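Uricase (Bacillus fastidiosus, PDB 4R8X) catalyses the oxygen-dependent oxidation of urate to 5-hydroxyisourate, the first step on the way from urate to (S)-allantoin. Local coordinates at residues 196-201 with 239-244; 237-240 with 245-248; 253-258 with 263-268. All blocks are in the same frame, centred on the assembly; numbering follows the deposited sequence.

Overall arrangement
Following the chain from its N terminus, strand 198-208 comes first, then helix 225-238, helix 244-258 and strand 262-271. Contact 1 closes the longest loop, bringing the inter-helix turn 239-244 back onto the start of strand 198-208. Contact 2 begins on the turn where contact 1 ends: it shares Leu239 and Asp240 with it and folds that turn onto the first turn of helix 244-258. The two touch, with Ile200 against Leu247. Contact 3 follows in series, a short return from the end of the same helix to strand 262-271. Contacts 1 and 3 thus fix opposite ends of helix 244-258 to neighbouring strands of one antiparallel sheet.

Contact 1 (196-201 with 239-244); sequences RPLYIF and LDNKSI
Leu198 sends its two methyls to different partners: CD2 goes to the side-chain amide of Asn241 and CD1 to Ile244. The CD2 methyl is as near to Asn241 OD1 as to Asn241 ND2, 3.7 Å in each case, a plain van der Waals touch in which the amide makes no polar bond across the contact. The CD1 methyl meets Ile244 CG1 at 4.1 Å. Two residues further along the strand, Ile200 faces the same way and puts its CG2 branch on the far end of Ile244, 3.8 Å from Ile244 CD1; these two side chains run past one another in opposite senses. Ile244 therefore lies across both strand residues, while Tyr199, between them, turns to the other face of the sheet. With CG anti to the backbone N (chi1 -174°), Leu198 extends far enough to reach both the loop and the helix start.

Backbone and capping interactions set these groups in place. Ser243 is the N-cap of helix 244-258, its OG bonded to His246 N, so Ile244 is the first residue of the capped helix, while backbone bonds to Lys173 and Leu171 hold Leu198 and Ile200 and one to Arg272 holds Tyr199.

The surroundings point to the active site: Asn241 packs on Phe179, a predicted urate-binding residue, and Ile244 on Asn271, predicted to bind urate and dioxygen, so the contact probably helps shape one wall of the pocket. In the fold, strand 198-208 runs between strands 156-173 and 262-271, with helix 244-258 against it, its Leu247 touching both Ile200 and Asn241.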
loop_
_atom_site.group_PDB
_atom_site.type_symbol
_atom_site.label_atom_id
_atom_site.label_comp_id
_atom_site.label_asym_id
_atom_site.label_seq_id
_atom_site.Cartn_x
_atom_site.Cartn_y
_atom_site.Cartn_z
ATOM N N ARG D 196 5.380 -27.106 -7.343
ATOM C CA ARG D 196 4.381 -26.047 -7.373
ATOM C C ARG D 196 4.495 -25.296 -8.692
ATOM O O ARG D 196 5.552 -25.292 -9.314
ATOM C CB ARG D 196 4.589 -25.075 -6.209
ATOM C CG ARG D 196 4.451 -25.694 -4.834
ATOM C CD ARG D 196 5.811 -25.931 -4.205
ATOM N NE ARG D 196 6.472 -24.678 -3.864
ATOM C CZ ARG D 196 7.778 -24.560 -3.666
ATOM N NH1 ARG D 196 8.558 -25.625 -3.783
ATOM N NH2 ARG D 196 8.305 -23.382 -3.361
ATOM N N PRO D 197 3.406 -24.651 -9.126
ATOM C CA PRO D 197 3.472 -23.860 -10.360
ATOM C C PRO D 197 4.440 -22.687 -10.195
ATOM O O PRO D 197 4.326 -21.932 -9.235
ATOM C CB PRO D 197 2.033 -23.345 -10.531
ATOM C CG PRO D 197 1.180 -24.220 -9.655
ATOM C CD PRO D 197 2.060 -24.664 -8.528
ATOM N N LEU D 198 5.398 -22.548 -11.102
ATOM C CA LEU D 198 6.318 -21.416 -11.046
ATOM C C LEU D 198 5.599 -20.079 -11.249
ATOM O O LEU D 198 4.911 -19.872 -12.253
ATOM C CB LEU D 198 7.431 -21.576 -12.079
ATOM C CG LEU D 198 8.544 -20.529 -12.023
ATOM C CD1 LEU D 198 9.237 -20.547 -10.667
ATOM C CD2 LEU D 198 9.549 -20.743 -13.145
ATOM N N TYR D 199 5.772 -19.180 -10.285
ATOM C CA TYR D 199 5.087 -17.899 -10.286
ATOM C C TYR D 199 6.172 -16.836 -10.191
ATOM O O TYR D 199 6.919 -16.790 -9.217
ATOM C CB TYR D 199 4.106 -17.843 -9.105
ATOM C CG TYR D 199 3.253 -16.590 -9.007
ATOM C CD1 TYR D 199 3.000 -15.786 -10.112
ATOM C CD2 TYR D 199 2.698 -16.217 -7.792
ATOM C CE1 TYR D 199 2.225 -14.649 -10.006
ATOM C CE2 TYR D 199 1.931 -15.075 -7.679
ATOM C CZ TYR D 199 1.699 -14.304 -8.789
ATOM O OH TYR D 199 0.945 -13.170 -8.664
ATOM N N ILE D 200 6.261 -15.995 -11.222
ATOM C CA ILE D 200 7.354 -15.029 -11.354
ATOM C C ILE D 200 6.871 -13.594 -11.552
ATOM O O ILE D 200 5.823 -13.353 -12.158
ATOM C CB ILE D 200 8.308 -15.398 -12.519
ATOM C CG1 ILE D 200 7.585 -15.308 -13.865
ATOM C CG2 ILE D 200 8.874 -16.796 -12.328
ATOM C CD1 ILE D 200 8.480 -15.595 -15.077
ATOM N N PHE D 201 7.632 -12.653 -11.004
ATOM C CA PHE D 201 7.479 -11.233 -11.303
ATOM C C PHE D 201 8.691 -10.867 -12.140
ATOM O O PHE D 201 9.806 -11.288 -11.812
ATOM C CB PHE D 201 7.511 -10.384 -10.029
ATOM C CG PHE D 201 6.322 -10.569 -9.113
ATOM C CD1 PHE D 201 5.334 -11.521 -9.364
ATOM C CD2 PHE D 201 6.189 -9.757 -8.003
ATOM C CE1 PHE D 201 4.257 -11.672 -8.499
ATOM C CE2 PHE D 201 5.110 -9.896 -7.142
ATOM C CZ PHE D 201 4.145 -10.855 -7.394
ATOM N N LEU D 239 9.130 -22.761 -23.262
ATOM C CA LEU D 239 10.375 -23.298 -22.726
ATOM C C LEU D 239 10.142 -24.190 -21.512
ATOM O O LEU D 239 9.344 -23.862 -20.633
ATOM C CB LEU D 239 11.317 -22.151 -22.347
ATOM C CG LEU D 239 12.698 -22.490 -21.775
ATOM C CD1 LEU D 239 13.619 -23.032 -22.859
ATOM C CD2 LEU D 239 13.305 -21.268 -21.101
ATOM N N ASP D 240 10.830 -25.328 -21.474
ATOM C CA ASP D 240 10.912 -26.119 -20.256
ATOM C C ASP D 240 12.074 -25.552 -19.454
ATOM O O ASP D 240 13.219 -25.968 -19.617
ATOM C CB ASP D 240 11.133 -27.598 -20.583
ATOM C CG ASP D 240 10.008 -28.180 -21.420
ATOM O OD1 ASP D 240 8.830 -27.967 -21.064
ATOM O OD2 ASP D 240 10.299 -28.834 -22.446
ATOM N N ASN D 241 11.785 -24.572 -18.608
ATOM C CA ASN D 241 12.847 -23.885 -17.891
ATOM C C ASN D 241 13.395 -24.743 -16.759
ATOM O O ASN D 241 12.687 -25.586 -16.201
ATOM C CB ASN D 241 12.366 -22.530 -17.363
ATOM C CG ASN D 241 11.405 -22.667 -16.207
ATOM O OD1 ASN D 241 11.811 -22.996 -15.090
ATOM N ND2 ASN D 241 10.123 -22.399 -16.459
ATOM N N LYS D 242 14.659 -24.515 -16.426
ATOM C CA LYS D 242 15.348 -25.275 -15.390
ATOM C C LYS D 242 15.495 -24.429 -14.132
ATOM O O LYS D 242 15.936 -24.909 -13.086
ATOM C CB LYS D 242 16.734 -25.691 -15.885
ATOM C CG LYS D 242 16.723 -26.577 -17.122
ATOM C CD LYS D 242 18.114 -26.639 -17.750
ATOM C CE LYS D 242 18.106 -27.398 -19.069
ATOM N NZ LYS D 242 19.353 -27.153 -19.835
ATOM N N SER D 243 15.139 -23.156 -14.259
ATOM C CA SER D 243 15.194 -22.197 -13.165
ATOM C C SER D 243 14.728 -20.872 -13.723
ATOM O O SER D 243 14.576 -20.727 -14.935
ATOM C CB SER D 243 16.617 -22.026 -12.639
ATOM O OG SER D 243 17.486 -21.629 -13.683
ATOM N N ILE D 244 14.494 -19.908 -12.844
ATOM C CA ILE D 244 14.203 -18.559 -13.301
ATOM C C ILE D 244 15.435 -18.001 -14.007
ATOM O O ILE D 244 15.316 -17.310 -15.021
ATOM C CB ILE D 244 13.792 -17.646 -12.141
ATOM C CG1 ILE D 244 12.485 -18.135 -11.528
ATOM C CG2 ILE D 244 13.624 -16.212 -12.617
ATOM C CD1 ILE D 244 12.073 -17.338 -10.333
#

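Contact 2 (237-240 with 245-248); sequences HTLD and QHLI
The His246 ring presents its CE1 corner to the preceding turn: Asp240 O lies at the ring edge, near the ring plane, 3.9 Å from His246 CE1, and Leu239 approaches the same atom obliquely. The ring of His250 also meets it, the two planes steeply inclined. This is the junction of an alpha-alpha hairpin, the pair of helices 225-238 and 244-258 that the tunnelling fold (T-fold) of uricases lays on its sheet.

Both methyls of Leu239 come to the imidazole, with Leu239 CD1 and Leu239 CD2 each 4.1 Å from His246 CE1. Leu239 is the first residue to leave the helical conformation, and its CG, anti to the backbone N (chi1 -179°), carries the methyls across to the next helix. His246 is likewise extended from its own backbone (chi1 176°), which swings the ring back over the turn, where its ND1 is hydrogen-bonded to Lys242 N. That bond ties the imidazole to the turn and should limit rotation of the ring.

Gly61 of the second subunit packs on His246, so the hairpin tip also takes part in the assembly. Gln245, predicted to bind urate, leads away to pack on Gln299. Deeper in, Leu239 CD2 rests on the helix itself, 3.9 Å from Leu247 CD1 and 4.0 Å from Leu247 CA.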
loop_
_atom_site.group_PDB
_atom_site.type_symbol
_atom_site.label_atom_id
_atom_site.label_comp_id
_atom_site.label_asym_id
_atom_site.label_seq_id
_atom_site.Cartn_x
_atom_site.Cartn_y
_atom_site.Cartn_z
ATOM N N HIS D 237 5.787 -19.764 -21.737
ATOM C CA HIS D 237 4.840 -20.801 -22.159
ATOM C C HIS D 237 5.516 -22.008 -22.797
ATOM O O HIS D 237 5.196 -23.145 -22.471
ATOM C CB HIS D 237 3.806 -20.185 -23.112
ATOM C CG HIS D 237 2.939 -21.178 -23.826
ATOM N ND1 HIS D 237 1.679 -21.526 -23.385
ATOM C CD2 HIS D 237 3.132 -21.857 -24.981
ATOM C CE1 HIS D 237 1.143 -22.389 -24.231
ATOM N NE2 HIS D 237 2.004 -22.602 -25.211
ATOM N N THR D 238 6.471 -21.755 -23.685
ATOM C CA THR D 238 7.047 -22.806 -24.520
ATOM C C THR D 238 8.250 -23.524 -23.896
ATOM O O THR D 238 8.365 -24.750 -23.975
ATOM C CB THR D 238 7.442 -22.228 -25.897
ATOM O OG1 THR D 238 6.261 -21.810 -26.590
ATOM C CG2 THR D 238 8.185 -23.259 -26.740
ATOM N N LEU D 239 9.130 -22.761 -23.262
ATOM C CA LEU D 239 10.375 -23.298 -22.726
ATOM C C LEU D 239 10.142 -24.190 -21.512
ATOM O O LEU D 239 9.344 -23.862 -20.633
ATOM C CB LEU D 239 11.317 -22.151 -22.347
ATOM C CG LEU D 239 12.698 -22.490 -21.775
ATOM C CD1 LEU D 239 13.619 -23.032 -22.859
ATOM C CD2 LEU D 239 13.305 -21.268 -21.101
ATOM N N ASP D 240 10.830 -25.328 -21.474
ATOM C CA ASP D 240 10.912 -26.119 -20.256
ATOM C C ASP D 240 12.074 -25.552 -19.454
ATOM O O ASP D 240 13.219 -25.968 -19.617
ATOM C CB ASP D 240 11.133 -27.598 -20.583
ATOM C CG ASP D 240 10.008 -28.180 -21.420
ATOM O OD1 ASP D 240 8.830 -27.967 -21.064
ATOM O OD2 ASP D 240 10.299 -28.834 -22.446
ATOM N N GLN D 245 16.617 -18.309 -13.472
ATOM C CA GLN D 245 17.878 -17.894 -14.081
ATOM C C GLN D 245 17.931 -18.327 -15.537
ATOM O O GLN D 245 18.189 -17.523 -16.426
ATOM C CB GLN D 245 19.074 -18.498 -13.337
ATOM C CG GLN D 245 19.352 -17.879 -11.978
ATOM C CD GLN D 245 18.644 -18.584 -10.838
ATOM O OE1 GLN D 245 17.525 -19.086 -10.991
ATOM N NE2 GLN D 245 19.297 -18.625 -9.679
ATOM N N HIS D 246 17.677 -19.611 -15.762
ATOM C CA HIS D 246 17.663 -20.190 -17.095
ATOM C C HIS D 246 16.583 -19.546 -17.973
ATOM O O HIS D 246 16.829 -19.195 -19.123
ATOM C CB HIS D 246 17.467 -21.703 -16.961
ATOM C CG HIS D 246 17.338 -22.428 -18.263
ATOM N ND1 HIS D 246 16.186 -23.088 -18.633
ATOM C CD2 HIS D 246 18.221 -22.613 -19.275
ATOM C CE1 HIS D 246 16.363 -23.647 -19.817
ATOM N NE2 HIS D 246 17.589 -23.373 -20.229
ATOM N N LEU D 247 15.390 -19.375 -17.417
ATOM C CA LEU D 247 14.290 -18.754 -18.149
ATOM C C LEU D 247 14.624 -17.363 -18.684
ATOM O O LEU D 247 14.405 -17.079 -19.866
ATOM C CB LEU D 247 13.044 -18.700 -17.271
ATOM C CG LEU D 247 11.860 -17.905 -17.823
ATOM C CD1 LEU D 247 11.328 -18.550 -19.101
ATOM C CD2 LEU D 247 10.783 -17.812 -16.766
ATOM N N ILE D 248 15.166 -16.500 -17.832
ATOM C CA ILE D 248 15.381 -15.127 -18.249
ATOM C C ILE D 248 16.522 -15.023 -19.251
ATOM O O ILE D 248 16.521 -14.132 -20.102
ATOM C CB ILE D 248 15.546 -14.146 -17.061
ATOM C CG1 ILE D 248 16.732 -14.522 -16.175
ATOM C CG2 ILE D 248 14.260 -14.103 -16.243
ATOM C CD1 ILE D 248 17.001 -13.485 -15.096
#

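Contact 3 (253-258 with 263-268); sequences LTILDR and TEVNFG
Apolar packing carries this contact, and Val265 is its centre. Its CG2 methyl sits against two successive helix residues, 3.6 Å from Ile255 CG2 and 3.8 Å from Leu256 CD2, while the second methyl, Val265 CG1, is 3.9 Å from Ile255 CD1. Ile255 thus grips the valine by both of its branches, and the two side chains cross at about a right angle. Leu256 comes alongside instead, running in the opposite sense to the valine, and its CD2 goes on to the strand backbone, 4.1 Å from Glu264 N. Val265 CG1 is anti to the backbone N (chi1 178°), which turns its two methyls toward different parts of the helix, CG1 to the tip of Ile255 and CG2 into the angle between Ile255 and Leu256.

Polar interactions lie to the sides and none crosses the contact. Within the strand, Asn266 ND2 donates to Glu264 OE1 over 3.1 Å in a nearly straight bond (169°) that uses the anti lone pair of the carboxylate. Glu264 points away from the helix, so this bond links side chains of alternate residues beyond the packed face. Asp257 and Arg258, at the helix end, are paired with Lys312 and Glu30 respectively.

Neighbours complete the hydrophobic layer: Val228 and Ile231 of helix 225-238 lie on Ile255, Val303 on Leu256, and Ile204 on Val265. The axes of helix 253-258 and strand 264-268 approach to 8.3 Å and run roughly antiparallel, at 152°. A helix pair packed on an antiparallel sheet, with the second helix returning directly into a strand, is the arrangement of the T-fold, with helices layered on one side of an antiparallel sheet.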
loop_
_atom_site.group_PDB
_atom_site.type_symbol
_atom_site.label_atom_id
_atom_site.label_comp_id
_atom_site.label_asym_id
_atom_site.label_seq_id
_atom_site.Cartn_x
_atom_site.Cartn_y
_atom_site.Cartn_z
ATOM N N LEU D 253 17.665 -13.753 -24.818
ATOM C CA LEU D 253 18.155 -14.161 -26.138
ATOM C C LEU D 253 17.103 -13.920 -27.211
ATOM O O LEU D 253 17.416 -13.460 -28.309
ATOM C CB LEU D 253 18.545 -15.648 -26.139
ATOM C CG LEU D 253 19.751 -16.078 -25.303
ATOM C CD1 LEU D 253 19.856 -17.601 -25.299
ATOM C CD2 LEU D 253 21.046 -15.444 -25.803
ATOM N N THR D 254 15.859 -14.269 -26.899
ATOM C CA THR D 254 14.766 -14.157 -27.863
ATOM C C THR D 254 14.494 -12.699 -28.214
ATOM O O THR D 254 14.286 -12.368 -29.380
ATOM C CB THR D 254 13.478 -14.841 -27.353
ATOM O OG1 THR D 254 13.779 -16.189 -26.968
ATOM C CG2 THR D 254 12.430 -14.877 -28.449
ATOM N N ILE D 255 14.503 -11.829 -27.207
ATOM C CA ILE D 255 14.295 -10.401 -27.452
ATOM C C ILE D 255 15.411 -9.845 -28.348
ATOM O O ILE D 255 15.151 -9.148 -29.327
ATOM C CB ILE D 255 14.211 -9.596 -26.126
ATOM C CG1 ILE D 255 12.995 -10.016 -25.285
ATOM C CG2 ILE D 255 14.171 -8.111 -26.416
ATOM C CD1 ILE D 255 13.092 -9.607 -23.829
ATOM N N LEU D 256 16.656 -10.167 -28.011
ATOM C CA LEU D 256 17.801 -9.758 -28.820
ATOM C C LEU D 256 17.726 -10.285 -30.262
ATOM O O LEU D 256 18.124 -9.598 -31.212
ATOM C CB LEU D 256 19.089 -10.204 -28.136
ATOM C CG LEU D 256 19.364 -9.500 -26.804
ATOM C CD1 LEU D 256 20.497 -10.155 -26.020
ATOM C CD2 LEU D 256 19.650 -8.015 -27.011
ATOM N N ASP D 257 17.221 -11.506 -30.420
ATOM C CA ASP D 257 17.041 -12.126 -31.731
ATOM C C ASP D 257 16.026 -11.361 -32.582
ATOM O O ASP D 257 16.265 -11.073 -33.760
ATOM C CB ASP D 257 16.591 -13.579 -31.548
ATOM C CG ASP D 257 16.995 -14.481 -32.703
ATOM O OD1 ASP D 257 17.584 -14.002 -33.700
ATOM O OD2 ASP D 257 16.725 -15.697 -32.600
ATOM N N ARG D 258 14.886 -11.036 -31.978
ATOM C CA ARG D 258 13.835 -10.314 -32.681
ATOM C C ARG D 258 14.208 -8.867 -32.964
ATOM O O ARG D 258 13.761 -8.287 -33.960
ATOM C CB ARG D 258 12.536 -10.341 -31.883
ATOM C CG ARG D 258 11.955 -11.714 -31.708
ATOM C CD ARG D 258 11.764 -12.421 -33.041
ATOM N NE ARG D 258 11.196 -13.744 -32.825
ATOM C CZ ARG D 258 11.544 -14.841 -33.485
ATOM N NH1 ARG D 258 12.472 -14.792 -34.429
ATOM N NH2 ARG D 258 10.962 -15.995 -33.196
ATOM N N THR D 263 21.236 -3.546 -27.849
ATOM C CA THR D 263 22.544 -4.033 -27.418
ATOM C C THR D 263 22.445 -4.953 -26.216
ATOM O O THR D 263 23.283 -5.834 -26.033
ATOM C CB THR D 263 23.495 -2.892 -27.040
ATOM O OG1 THR D 263 22.904 -2.101 -26.000
ATOM C CG2 THR D 263 23.800 -2.027 -28.243
ATOM N N GLU D 264 21.421 -4.746 -25.392
ATOM C CA GLU D 264 21.262 -5.557 -24.198
ATOM C C GLU D 264 19.835 -5.562 -23.692
ATOM O O GLU D 264 19.059 -4.636 -23.939
ATOM C CB GLU D 264 22.201 -5.084 -23.080
ATOM C CG GLU D 264 21.745 -3.818 -22.366
ATOM C CD GLU D 264 22.369 -3.645 -20.984
ATOM O OE1 GLU D 264 21.619 -3.616 -19.982
ATOM O OE2 GLU D 264 23.607 -3.524 -20.892
ATOM N N VAL D 265 19.508 -6.629 -22.975
ATOM C CA VAL D 265 18.253 -6.743 -22.248
ATOM C C VAL D 265 18.592 -7.062 -20.799
ATOM O O VAL D 265 19.418 -7.922 -20.527
ATOM C CB VAL D 265 17.380 -7.869 -22.831
ATOM C CG1 VAL D 265 16.097 -8.001 -22.031
ATOM C CG2 VAL D 265 17.062 -7.582 -24.294
ATOM N N ASN D 266 17.947 -6.379 -19.861
ATOM C CA ASN D 266 18.239 -6.605 -18.451
ATOM C C ASN D 266 16.985 -7.033 -17.699
ATOM O O ASN D 266 15.859 -6.729 -18.115
ATOM C CB ASN D 266 18.888 -5.376 -17.804
ATOM C CG ASN D 266 18.153 -4.096 -18.122
ATOM O OD1 ASN D 266 17.059 -3.862 -17.617
ATOM N ND2 ASN D 266 18.754 -3.254 -18.961
ATOM N N PHE D 267 17.180 -7.770 -16.612
ATOM C CA PHE D 267 16.076 -8.350 -15.863
ATOM C C PHE D 267 16.228 -8.100 -14.382
ATOM O O PHE D 267 17.341 -8.153 -13.844
ATOM C CB PHE D 267 16.039 -9.863 -16.060
ATOM C CG PHE D 267 15.716 -10.285 -17.452
ATOM C CD1 PHE D 267 16.716 -10.446 -18.399
ATOM C CD2 PHE D 267 14.407 -10.536 -17.820
ATOM C CE1 PHE D 267 16.406 -10.835 -19.690
ATOM C CE2 PHE D 267 14.091 -10.930 -19.104
ATOM C CZ PHE D 267 15.092 -11.089 -20.043
ATOM N N GLY D 268 15.095 -7.841 -13.735
ATOM C CA GLY D 268 14.963 -7.937 -12.294
ATOM C C GLY D 268 13.753 -8.820 -12.047
ATOM O O GLY D 268 12.682 -8.553 -12.587
#